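Local coordinates for trans-isoprenyl diphosphate synthase (Caulobacter crescentus, PDB 3OYR), which probably condenses isopentenyl diphosphate with farnesyl diphosphate in five steps to make all-trans-octaprenyl diphosphate, a precursor of quinone side chains, at residues I61-K66 against R115-A120; L102-V107 against V132-F137; L195-S200 against Y220-G225; E186-K191 against F228-D233. All coordinates share one frame; numbering follows the deposited sequence. Where two conformers were deposited one is given.

Contact 1. Residues I61-K66 against R115-A120; sequences IAAGGK and RGKVAA. With DMA (dimethylallyl diphosphate), chain D.
Arg115 reaches across the loop Ile61-Lys66 to close a diphosphate pocket of the all-helical isoprenoid synthase fold. The Gly-Lys loop after helix 52-61 and the arginine beyond the Asp-rich helix are the family elements that normally hold isopentenyl diphosphate; here one of the two dimethylallyl diphosphates occupies the site. At its base, Arg115 CB rests on Ala63 CB, 3.9 Å apart. With CG anti to the carbonyl carbon (chi1 -66°) and the chain extended onward to NE, CG skirts phosphate oxygen O2B and CD passes Gly64 O. NE then donates to O2B in a nearly linear bond (2.8 Å, 177°). Beside it, NH1 donates to O1B over the same 2.8 Å, so two oxygens of the terminal phosphate are gripped at one edge of the guanidinium, with PB in its plane. The third nitrogen, NH2, turns to the protein: it lies 3.8 Å from Ile61 CA and is hydrogen-bonded to Leu60 O, which helps fix the rotation of the group. Gly64 O sits over one guanidinium face, offset toward the rim. A side chain on Gly65 would run into CZ. Farther out, Lys117 lays its extended chain along Ala63, CE 3.7 Å from CB, and its NZ bonds to His59 O. From the other flank Lys66 bends at chi3 and chi4, bringing NZ within 2.9 Å of phosphate oxygen O3B. That same oxygen also accepts from the backbone N of Lys66, at 2.9 Å.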
# COMPACT_ATOMS: atom_id res chain seq x y z
N ILE B 61 6.51 6.54 -13.42
CA ILE B 61 6.97 5.37 -14.14
C ILE B 61 7.70 5.72 -15.44
O ILE B 61 8.82 5.25 -15.67
CB ILE B 61 5.81 4.36 -14.38
CG1 ILE B 61 5.25 3.83 -13.05
CG2 ILE B 61 6.26 3.22 -15.28
CD1 ILE B 61 3.80 3.22 -13.16
N ALA B 62 7.09 6.58 -16.27
CA ALA B 62 7.73 7.02 -17.52
C ALA B 62 8.96 7.93 -17.31
O ALA B 62 9.76 8.09 -18.24
CB ALA B 62 6.70 7.67 -18.48
N ALA B 63 9.11 8.50 -16.11
CA ALA B 63 10.24 9.39 -15.79
C ALA B 63 11.62 8.73 -15.88
O ALA B 63 12.64 9.41 -16.04
CB ALA B 63 10.06 10.01 -14.41
N GLY B 64 11.64 7.41 -15.76
CA GLY B 64 12.89 6.65 -15.81
C GLY B 64 12.85 5.50 -14.83
O GLY B 64 11.78 4.96 -14.51
N GLY B 65 14.03 5.13 -14.36
CA GLY B 65 14.16 4.08 -13.36
C GLY B 65 14.88 2.92 -13.98
O GLY B 65 14.65 2.59 -15.13
N LYS B 66 15.75 2.28 -13.21
CA LYS B 66 16.64 1.26 -13.75
C LYS B 66 15.97 -0.09 -13.94
O LYS B 66 16.53 -0.96 -14.59
CB LYS B 66 17.89 1.12 -12.87
CG LYS B 66 18.72 2.38 -12.77
CD LYS B 66 19.88 2.20 -11.76
CE LYS B 66 19.38 1.99 -10.31
NZ LYS B 66 18.80 3.27 -9.78
N ARG B 115 13.65 10.78 -9.94
CA ARG B 115 13.91 10.39 -11.33
C ARG B 115 13.98 11.61 -12.27
O ARG B 115 13.56 11.54 -13.43
CB ARG B 115 12.88 9.35 -11.82
CG ARG B 115 12.94 7.99 -11.12
CD ARG B 115 11.81 7.07 -11.61
NE ARG B 115 11.92 5.71 -11.04
CZ ARG B 115 10.97 4.78 -11.10
NH1 ARG B 115 11.19 3.57 -10.55
NH2 ARG B 115 9.79 5.03 -11.69
N GLY B 116 14.51 12.72 -11.76
CA GLY B 116 14.73 13.91 -12.58
C GLY B 116 13.53 14.84 -12.68
O GLY B 116 13.67 15.96 -13.19
N LYS B 117 12.37 14.39 -12.22
CA LYS B 117 11.14 15.18 -12.24
C LYS B 117 10.79 15.60 -10.81
O LYS B 117 11.27 15.00 -9.85
CB LYS B 117 9.97 14.40 -12.86
CG LYS B 117 10.04 14.16 -14.37
CD LYS B 117 8.71 13.56 -14.87
CE LYS B 117 8.80 12.95 -16.27
NZ LYS B 117 7.69 11.97 -16.53
N VAL B 118 9.95 16.62 -10.69
CA VAL B 118 9.37 17.03 -9.41
C VAL B 118 8.61 15.83 -8.83
O VAL B 118 7.99 15.07 -9.58
CB VAL B 118 8.44 18.28 -9.60
CG1 VAL B 118 7.30 17.98 -10.59
CG2 VAL B 118 7.90 18.78 -8.29
N ALA B 119 8.73 15.63 -7.51
CA ALA B 119 8.02 14.53 -6.85
C ALA B 119 6.51 14.73 -6.99
O ALA B 119 6.00 15.83 -6.74
CB ALA B 119 8.42 14.47 -5.40
N ALA B 120 5.82 13.66 -7.39
CA ALA B 120 4.38 13.68 -7.70
C ALA B 120 3.49 14.41 -6.69
O ALA B 120 2.53 15.09 -7.09
CB ALA B 120 3.87 12.26 -7.89
C1 DMA D . 15.19 3.91 -5.07
O1 DMA D . 15.40 2.77 -5.92
C2 DMA D . 14.85 3.11 -3.87
C3 DMA D . 15.76 2.77 -2.95
C4 DMA D . 17.18 3.27 -2.99
C5 DMA D . 15.30 1.87 -1.85
PA DMA D . 16.24 2.74 -7.29
O1A DMA D . 16.27 1.34 -7.87
O2A DMA D . 17.57 3.38 -7.04
O3A DMA D . 15.27 3.73 -8.13
PB DMA D . 14.82 3.66 -9.69
O1B DMA D . 13.70 2.64 -9.76
O2B DMA D . 14.34 5.09 -9.80
O3B DMA D . 16.01 3.30 -10.54

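Contact 2. Residues L102-V107 against V132-F137; sequences LLHDDV and VGDFLF. With CA (calcium ion), chain E; DMA (dimethylallyl diphosphate), chain G.
His104 and Leu103 meet Gly133, Asp134 and their neighbours where two near-antiparallel helices of the isoprenoid synthase bundle, 87-109 and 126-147, pass at an axis distance of 9.5 Å, their directions 153° apart. The tight part is the imidazole. Its NE2 lies 3.7 Å from Gly133 CA, where any side chain would clash. Its edge presents CE1 to Asp134 OD1 at 3.1 Å, ring and carboxylate planes 77° apart. NE2 bonds to Val130 O and ND1 to Asp134 OD2 of the second subunit, so both nitrogens face acceptors, which would favour a doubly protonated ring. An alanine here would probably leave Val130 O and the carboxylate of the other subunit without their mates and open a gap beside Gly133. Leu103 CD1 also sits close on Gly133, 3.8 Å from its N; looser are its outer methyl contacts, to Val132 CG1 at 4.2 Å and Leu136 CD1 at 4.1 Å. Leu56 and Leu60 of helix 52-61 pack on it as well. Turned from the interface, Asp105 and Asp106 belong to the DDxxD sequence and look into the watery metal site. A water on the calcium ion donates to Asp106 OD1, and Asp105 OD2 binds that calcium directly at 2.3 Å.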
# COMPACT_ATOMS: atom_id res chain seq x y z
N LEU B 102 8.01 4.18 -3.48
CA LEU B 102 8.56 5.50 -3.84
C LEU B 102 7.61 6.66 -3.57
O LEU B 102 8.02 7.66 -2.97
CB LEU B 102 9.00 5.54 -5.31
CG LEU B 102 10.09 4.55 -5.72
CD1 LEU B 102 10.41 4.74 -7.18
CD2 LEU B 102 11.36 4.67 -4.85
N LEU B 103 6.36 6.52 -4.00
CA LEU B 103 5.36 7.56 -3.80
C LEU B 103 5.17 7.83 -2.31
O LEU B 103 5.18 8.97 -1.88
CB LEU B 103 4.04 7.19 -4.47
CG LEU B 103 4.03 7.24 -6.01
CD1 LEU B 103 2.75 6.65 -6.56
CD2 LEU B 103 4.23 8.64 -6.55
N HIS B 104 5.06 6.76 -1.54
CA HIS B 104 4.87 6.86 -0.11
C HIS B 104 6.12 7.38 0.59
O HIS B 104 6.02 8.26 1.45
CB HIS B 104 4.42 5.50 0.45
CG HIS B 104 3.00 5.16 0.11
ND1 HIS B 104 2.26 4.26 0.84
CD2 HIS B 104 2.18 5.63 -0.86
CE1 HIS B 104 1.04 4.19 0.34
NE2 HIS B 104 0.97 5.00 -0.69
N ASP B 105 7.29 6.88 0.18
CA ASP B 105 8.52 7.26 0.86
C ASP B 105 8.86 8.73 0.57
O ASP B 105 9.27 9.44 1.48
CB ASP B 105 9.65 6.32 0.47
CG ASP B 105 10.98 6.70 1.11
OD1 ASP B 105 11.19 6.42 2.31
OD2 ASP B 105 11.83 7.28 0.41
N ASP B 106 8.66 9.18 -0.67
CA ASP B 106 8.86 10.60 -1.00
C ASP B 106 7.94 11.55 -0.24
O ASP B 106 8.37 12.66 0.11
CB ASP B 106 8.72 10.86 -2.50
CG ASP B 106 9.94 10.43 -3.29
OD1 ASP B 106 11.07 10.43 -2.73
OD2 ASP B 106 9.76 10.09 -4.48
N VAL B 107 6.70 11.13 0.02
CA VAL B 107 5.77 11.92 0.82
C VAL B 107 6.23 11.99 2.29
O VAL B 107 6.18 13.05 2.92
CB VAL B 107 4.32 11.35 0.72
CG1 VAL B 107 3.42 11.93 1.80
CG2 VAL B 107 3.75 11.65 -0.63
N VAL B 132 -2.72 6.83 -4.92
CA VAL B 132 -2.24 6.20 -6.16
C VAL B 132 -1.24 5.08 -5.85
O VAL B 132 -1.27 4.01 -6.47
CB VAL B 132 -1.69 7.22 -7.18
CG1 VAL B 132 -1.06 6.52 -8.40
CG2 VAL B 132 -2.82 8.17 -7.64
N GLY B 133 -0.40 5.31 -4.85
CA GLY B 133 0.42 4.23 -4.30
C GLY B 133 -0.42 3.05 -3.87
O GLY B 133 -0.13 1.92 -4.26
N ASP B 134 -1.48 3.31 -3.09
CA ASP B 134 -2.44 2.25 -2.70
C ASP B 134 -3.05 1.50 -3.89
O ASP B 134 -3.17 0.28 -3.85
CB ASP B 134 -3.55 2.77 -1.78
CG ASP B 134 -3.02 3.31 -0.46
OD1 ASP B 134 -1.84 3.03 -0.13
OD2 ASP B 134 -3.79 4.01 0.25
N PHE B 135 -3.39 2.24 -4.95
CA PHE B 135 -3.85 1.66 -6.24
C PHE B 135 -2.83 0.69 -6.85
O PHE B 135 -3.17 -0.45 -7.24
CB PHE B 135 -4.20 2.78 -7.25
CG PHE B 135 -4.56 2.27 -8.66
CD1 PHE B 135 -5.85 1.87 -8.96
CD2 PHE B 135 -3.58 2.20 -9.66
CE1 PHE B 135 -6.17 1.39 -10.24
CE2 PHE B 135 -3.89 1.74 -10.94
CZ PHE B 135 -5.19 1.34 -11.23
N LEU B 136 -1.58 1.14 -6.94
CA LEU B 136 -0.50 0.35 -7.53
C LEU B 136 -0.20 -0.90 -6.73
O LEU B 136 0.03 -1.99 -7.29
CB LEU B 136 0.76 1.21 -7.74
CG LEU B 136 0.61 2.36 -8.76
CD1 LEU B 136 1.81 3.29 -8.78
CD2 LEU B 136 0.32 1.85 -10.16
N PHE B 137 -0.27 -0.74 -5.41
CA PHE B 137 -0.08 -1.87 -4.51
C PHE B 137 -1.16 -2.91 -4.78
O PHE B 137 -0.85 -4.10 -4.94
CB PHE B 137 -0.10 -1.41 -3.05
CG PHE B 137 0.30 -2.48 -2.08
CD1 PHE B 137 -0.64 -3.08 -1.26
CD2 PHE B 137 1.62 -2.90 -2.01
CE1 PHE B 137 -0.28 -4.07 -0.36
CE2 PHE B 137 1.98 -3.89 -1.13
CZ PHE B 137 1.04 -4.47 -0.29
CA CA E . 13.67 8.62 0.64
C1 DMA G . 14.20 3.81 1.09
O1 DMA G . 15.49 4.34 0.76
C2 DMA G . 13.16 4.10 0.06
C3 DMA G . 12.25 3.19 -0.32
C4 DMA G . 12.18 1.80 0.23
C5 DMA G . 11.26 3.61 -1.36
PA DMA G . 15.86 5.91 0.57
O1A DMA G . 17.33 5.96 0.82
O2A DMA G . 14.93 6.83 1.32
O3A DMA G . 15.59 6.02 -1.02
PB DMA G . 15.65 7.36 -1.92
O1B DMA G . 15.47 6.72 -3.27
O2B DMA G . 17.00 7.98 -1.65
O3B DMA G . 14.53 8.27 -1.45
O HOH W 1 12.52 10.36 -0.38
O HOH W 2 15.49 10.29 1.01

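Contact 3. Residues L195-S200 against Y220-G225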
# COMPACT_ATOMS: atom_id res chain seq x y z
N LEU B 195 12.87 -6.54 -0.80
CA LEU B 195 12.20 -6.48 -2.12
C LEU B 195 13.09 -7.10 -3.25
O LEU B 195 12.60 -7.85 -4.13
CB LEU B 195 11.78 -5.04 -2.45
CG LEU B 195 10.84 -4.91 -3.64
CD1 LEU B 195 9.67 -5.92 -3.55
CD2 LEU B 195 10.32 -3.51 -3.74
N PHE B 196 14.40 -6.85 -3.16
CA PHE B 196 15.37 -7.51 -4.04
C PHE B 196 15.40 -9.00 -3.83
O PHE B 196 15.37 -9.74 -4.81
CB PHE B 196 16.79 -6.95 -3.87
CG PHE B 196 17.03 -5.65 -4.59
CD1 PHE B 196 17.13 -4.46 -3.89
CD2 PHE B 196 17.17 -5.62 -5.98
CE1 PHE B 196 17.36 -3.26 -4.58
CE2 PHE B 196 17.40 -4.45 -6.67
CZ PHE B 196 17.51 -3.27 -5.97
N ALA B 197 15.46 -9.45 -2.56
CA ALA B 197 15.39 -10.87 -2.25
C ALA B 197 14.10 -11.50 -2.78
O ALA B 197 14.14 -12.58 -3.37
CB ALA B 197 15.50 -11.10 -0.76
N ALA B 198 12.96 -10.86 -2.51
CA ALA B 198 11.62 -11.27 -2.98
C ALA B 198 11.50 -11.35 -4.49
O ALA B 198 10.96 -12.34 -5.03
CB ALA B 198 10.54 -10.34 -2.43
N ALA B 199 12.01 -10.32 -5.18
CA ALA B 199 12.02 -10.30 -6.65
C ALA B 199 12.72 -11.52 -7.22
O ALA B 199 12.15 -12.18 -8.10
CB ALA B 199 12.65 -9.02 -7.20
N SER B 200 13.92 -11.84 -6.72
CA SER B 200 14.62 -13.03 -7.20
C SER B 200 13.94 -14.29 -6.77
O SER B 200 13.80 -15.20 -7.57
CB SER B 200 16.09 -13.09 -6.78
OG SER B 200 16.41 -12.02 -5.93
N TYR B 220 21.03 -14.32 -3.17
CA TYR B 220 21.64 -13.40 -4.12
C TYR B 220 20.99 -12.02 -4.00
O TYR B 220 21.67 -11.03 -3.84
CB TYR B 220 21.57 -13.92 -5.60
CG TYR B 220 21.92 -12.85 -6.60
CD1 TYR B 220 23.25 -12.54 -6.88
CD2 TYR B 220 20.92 -12.09 -7.22
CE1 TYR B 220 23.59 -11.53 -7.77
CE2 TYR B 220 21.27 -11.07 -8.11
CZ TYR B 220 22.59 -10.81 -8.39
OH TYR B 220 22.91 -9.80 -9.25
N GLY B 221 19.66 -11.99 -4.07
CA GLY B 221 18.92 -10.74 -4.04
C GLY B 221 19.06 -9.99 -2.71
O GLY B 221 19.22 -8.78 -2.72
N LEU B 222 19.02 -10.71 -1.58
CA LEU B 222 19.14 -10.08 -0.26
C LEU B 222 20.49 -9.37 -0.14
O LEU B 222 20.57 -8.16 0.19
CB LEU B 222 18.96 -11.12 0.85
CG LEU B 222 18.53 -10.67 2.25
CD1 LEU B 222 19.70 -10.10 3.05
CD2 LEU B 222 17.39 -9.67 2.20
N ASN B 223 21.56 -10.11 -0.42
CA ASN B 223 22.89 -9.52 -0.41
C ASN B 223 23.07 -8.41 -1.45
O ASN B 223 23.71 -7.39 -1.14
CB ASN B 223 23.97 -10.59 -0.50
CG ASN B 223 24.03 -11.44 0.73
OD1 ASN B 223 24.46 -10.99 1.80
ND2 ASN B 223 23.59 -12.68 0.61
N LEU B 224 22.50 -8.58 -2.64
CA LEU B 224 22.55 -7.51 -3.65
C LEU B 224 21.90 -6.24 -3.11
O LEU B 224 22.43 -5.14 -3.27
CB LEU B 224 21.91 -7.91 -4.98
CG LEU B 224 22.10 -6.81 -6.02
CD1 LEU B 224 23.02 -7.24 -7.10
CD2 LEU B 224 20.81 -6.36 -6.60
N GLY B 225 20.76 -6.40 -2.44
CA GLY B 225 20.03 -5.25 -1.91
C GLY B 225 20.73 -4.52 -0.79
O GLY B 225 20.66 -3.29 -0.73
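Phe196, Ala197 and Ser200 press onto Gly221 and its neighbours where helices 181-206 and 211-238 form an antiparallel helical hairpin in the core of the isoprenoid synthase fold. The segment axes come within 6.8 Å, an approach allowed by Gly221 and Gly225, spaced as in a GxxxG motif. Ala197 and Gly221 bring their CA atoms to 4.0 Å; a side chain on Gly221 would collide with Ala197, with Phe196 O and with Ser200. In this first shell Phe196 CB touches Gly221 O at 3.3 Å. Ring carbon CD1 meets Gly225 CA at 3.6 Å, while CD2 on the other branch packs against Leu224 CD2 at 3.8 Å. Ala197 CB lies against the backbone N of Leu222. The next layer fixes these groups. Met72 of helix 68-79 touches Phe196, Ser200 and Leu224 alike, and the Phe196 ring also meets that of Phe228, their planes about 55° apart, close to a bound dimethylallyl diphosphate. Leu224 is backed by Leu336 and Ala337 of helix 328-342. Ser200 is pinned within its own helix: OG, almost eclipsing the backbone N (chi1 4°), sits 3.4 Å from Gly221 CA. There it donates to Phe196 O at 2.7 Å, from the face of the carbonyl plane opposite to the Ser200 N-H that shares this acceptor.

Contact 4. Residues E186-K191 against F228-D233. With CA (calcium ion), chain F; DMA (dimethylallyl diphosphate), chain G; DMA (dimethylallyl diphosphate), chain D.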
# COMPACT_ATOMS: atom_id res chain seq x y z
N GLU B 186 19.62 -3.56 10.07
CA GLU B 186 18.30 -4.15 10.20
C GLU B 186 17.30 -3.33 9.38
O GLU B 186 16.50 -3.89 8.66
CB GLU B 186 17.90 -4.20 11.67
CG GLU B 186 16.58 -4.90 11.95
CD GLU B 186 16.16 -4.81 13.42
OE1 GLU B 186 15.01 -5.22 13.72
OE2 GLU B 186 16.95 -4.35 14.28
N ILE B 187 17.36 -2.00 9.48
CA ILE B 187 16.54 -1.11 8.69
C ILE B 187 16.74 -1.28 7.19
O ILE B 187 15.75 -1.45 6.45
CB ILE B 187 16.84 0.36 9.07
CG1 ILE B 187 16.32 0.64 10.49
CG2 ILE B 187 16.38 1.35 7.98
CD1 ILE B 187 16.79 2.01 11.07
N ILE B 188 17.99 -1.23 6.72
CA ILE B 188 18.22 -1.34 5.27
C ILE B 188 17.87 -2.74 4.76
O ILE B 188 17.42 -2.90 3.64
CB ILE B 188 19.61 -0.85 4.80
CG1 ILE B 188 20.77 -1.69 5.38
CG2 ILE B 188 19.77 0.62 5.19
CD1 ILE B 188 22.11 -1.56 4.61
N GLN B 189 18.03 -3.76 5.60
CA GLN B 189 17.64 -5.10 5.14
C GLN B 189 16.13 -5.17 4.86
O GLN B 189 15.69 -5.73 3.85
CB GLN B 189 18.11 -6.20 6.09
CG GLN B 189 17.78 -7.60 5.55
CD GLN B 189 18.30 -8.73 6.41
OE1 GLN B 189 19.49 -8.80 6.71
NE2 GLN B 189 17.42 -9.65 6.76
N ALA B 190 15.36 -4.56 5.75
CA ALA B 190 13.91 -4.61 5.69
C ALA B 190 13.36 -3.69 4.61
O ALA B 190 12.57 -4.11 3.78
CB ALA B 190 13.30 -4.26 7.06
N LYS B 191 13.81 -2.44 4.61
CA LYS B 191 13.21 -1.44 3.75
C LYS B 191 13.69 -1.54 2.30
O LYS B 191 12.98 -1.09 1.41
CB LYS B 191 13.46 -0.04 4.29
CG LYS B 191 14.78 0.56 3.85
CD LYS B 191 14.80 2.05 4.12
CE LYS B 191 16.21 2.58 3.85
NZ LYS B 191 16.25 4.07 4.04
N PHE B 228 23.36 -2.60 -2.50
CA PHE B 228 22.64 -1.56 -3.23
C PHE B 228 22.33 -0.38 -2.34
O PHE B 228 22.61 0.77 -2.70
CB PHE B 228 21.33 -2.14 -3.84
CG PHE B 228 20.63 -1.18 -4.77
CD1 PHE B 228 21.00 -1.10 -6.12
CD2 PHE B 228 19.59 -0.35 -4.31
CE1 PHE B 228 20.35 -0.20 -6.98
CE2 PHE B 228 18.93 0.55 -5.17
CZ PHE B 228 19.31 0.63 -6.51
N GLN B 229 21.76 -0.65 -1.16
CA GLN B 229 21.34 0.41 -0.26
C GLN B 229 22.52 1.15 0.39
O GLN B 229 22.48 2.38 0.54
CB GLN B 229 20.40 -0.14 0.80
CG GLN B 229 19.77 0.95 1.64
CD GLN B 229 18.98 1.96 0.82
OE1 GLN B 229 18.19 1.59 -0.04
NE2 GLN B 229 19.20 3.23 1.08
N LEU B 230 23.55 0.40 0.77
CA LEU B 230 24.82 1.00 1.24
C LEU B 230 25.40 1.97 0.20
O LEU B 230 25.76 3.09 0.55
CB LEU B 230 25.84 -0.08 1.59
CG LEU B 230 25.50 -0.81 2.89
CD1 LEU B 230 26.30 -2.07 3.00
CD2 LEU B 230 25.76 0.05 4.07
N ALA B 231 25.45 1.54 -1.07
CA ALA B 231 25.88 2.43 -2.15
C ALA B 231 24.95 3.62 -2.31
O ALA B 231 25.42 4.73 -2.51
CB ALA B 231 26.03 1.68 -3.47
N ASP B 232 23.64 3.40 -2.20
CA ASP B 232 22.66 4.49 -2.25
C ASP B 232 22.88 5.50 -1.14
O ASP B 232 22.82 6.71 -1.37
CB ASP B 232 21.22 3.96 -2.19
CG ASP B 232 20.21 5.06 -2.39
OD1 ASP B 232 19.70 5.62 -1.37
OD2 ASP B 232 19.96 5.42 -3.57
N ASP B 233 23.12 5.00 0.07
CA ASP B 233 23.41 5.87 1.21
C ASP B 233 24.70 6.68 1.02
O ASP B 233 24.73 7.87 1.35
CB ASP B 233 23.42 5.06 2.51
CG ASP B 233 22.01 4.63 2.95
OD1 ASP B 233 21.01 5.04 2.33
OD2 ASP B 233 21.90 3.89 3.94
CA CA F . 18.75 7.43 -0.42
C1 DMA G . 14.20 3.81 1.09
O1 DMA G . 15.49 4.34 0.76
C2 DMA G . 13.16 4.10 0.06
C3 DMA G . 12.25 3.19 -0.32
C4 DMA G . 12.18 1.80 0.23
C5 DMA G . 11.26 3.61 -1.36
PA DMA G . 15.86 5.91 0.57
O1A DMA G . 17.33 5.96 0.82
O2A DMA G . 14.93 6.83 1.32
O3A DMA G . 15.59 6.02 -1.02
PB DMA G . 15.65 7.36 -1.92
O1B DMA G . 15.47 6.72 -3.27
O2B DMA G . 17.00 7.98 -1.65
O3B DMA G . 14.53 8.27 -1.45
C1 DMA D . 15.19 3.91 -5.07
O1 DMA D . 15.40 2.77 -5.92
C2 DMA D . 14.85 3.11 -3.87
C3 DMA D . 15.76 2.77 -2.95
C4 DMA D . 17.18 3.27 -2.99
C5 DMA D . 15.30 1.87 -1.85
PA DMA D . 16.24 2.74 -7.29
O1A DMA D . 16.27 1.34 -7.87
O2A DMA D . 17.57 3.38 -7.04
O3A DMA D . 15.27 3.73 -8.13
PB DMA D . 14.82 3.66 -9.69
O1B DMA D . 13.70 2.64 -9.76
O2B DMA D . 14.34 5.09 -9.80
O3B DMA D . 16.01 3.30 -10.54
O HOH W 3 19.09 4.39 4.33
O HOH W 4 20.24 8.73 -1.77
O HOH W 5 20.28 7.24 1.34
O HOH W 6 18.07 9.57 0.47
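Gln229, packed by CG on Ile188 CG2 at 3.6 Å, carries a flat amide whose two ends serve different partners. Its NE2 donates to Asp233 OD1 (2.8 Å), which lies near the amide plane but is itself met from above its carboxylate plane, 48° out of it; Tyr184 OH is hydrogen-bonded to the other oxygen, Asp233 OD2. NE2 also makes a weak bond to O1A of the calcium-bound dimethylallyl diphosphate. OE1 is hydrogen-bonded to Thr192 OG1 and lies 3.4 Å from methyl carbon C5 of the other dimethylallyl diphosphate. The second flat group, the Phe228 ring, turns its edge at CZ to a phosphate oxygen of that second ligand, and Arg343 makes a cation-pi contact with the ring. Across the interface Ile188 meets Leu230 at about a right angle, CD1 3.9 Å from CG. Lys191, its chain extended beyond CG, runs past the calcium-bound ligand to place NZ on Gln170 OE1 and a water, with a weak 3.4 Å bond to that ligand's O1. A leucine in place of Gln229 would probably leave Asp233 OD1 and Thr192 OG1 without their amide mates and lose the weak bond to O1A. On the same helix Asp232 OD1 binds calcium at 2.3 Å; two diphosphate oxygens and three waters complete the site, and Asp232 OD2 pairs with Lys246. Lys191 O comes 3.2 Å from C4 of the calcium-bound ligand. With this carbonyl near its prenyl carbons, and calcium and Lys191 beside its diphosphate, the setting would probably ease diphosphate loss and steady a developing allylic charge, as inferred for this family.

How the contacts relate
Contact 1 lies at the surface and joins a loop to a short strand, whereas contacts 2, 3 and 4 are buried helix pairs. Contacts 3 and 4 share helices 181-206 and 211-238: toward the hairpin turn glycines let the helices nearly touch, while farther along they splay around ligands and metal, and the packing, apolar in contact 3, becomes mixed in contact 4, with polar groups turned to ligand and metal. Phe196 against Phe228 joins the two. Contacts 1 and 4 meet one dimethylallyl diphosphate, contacts 2 and 4 the other, the latter two each supplying an aspartate to a different calcium ion. Contact 2 also reaches the second subunit; it touches contact 1 through apolar packing of Leu103 on Ala120.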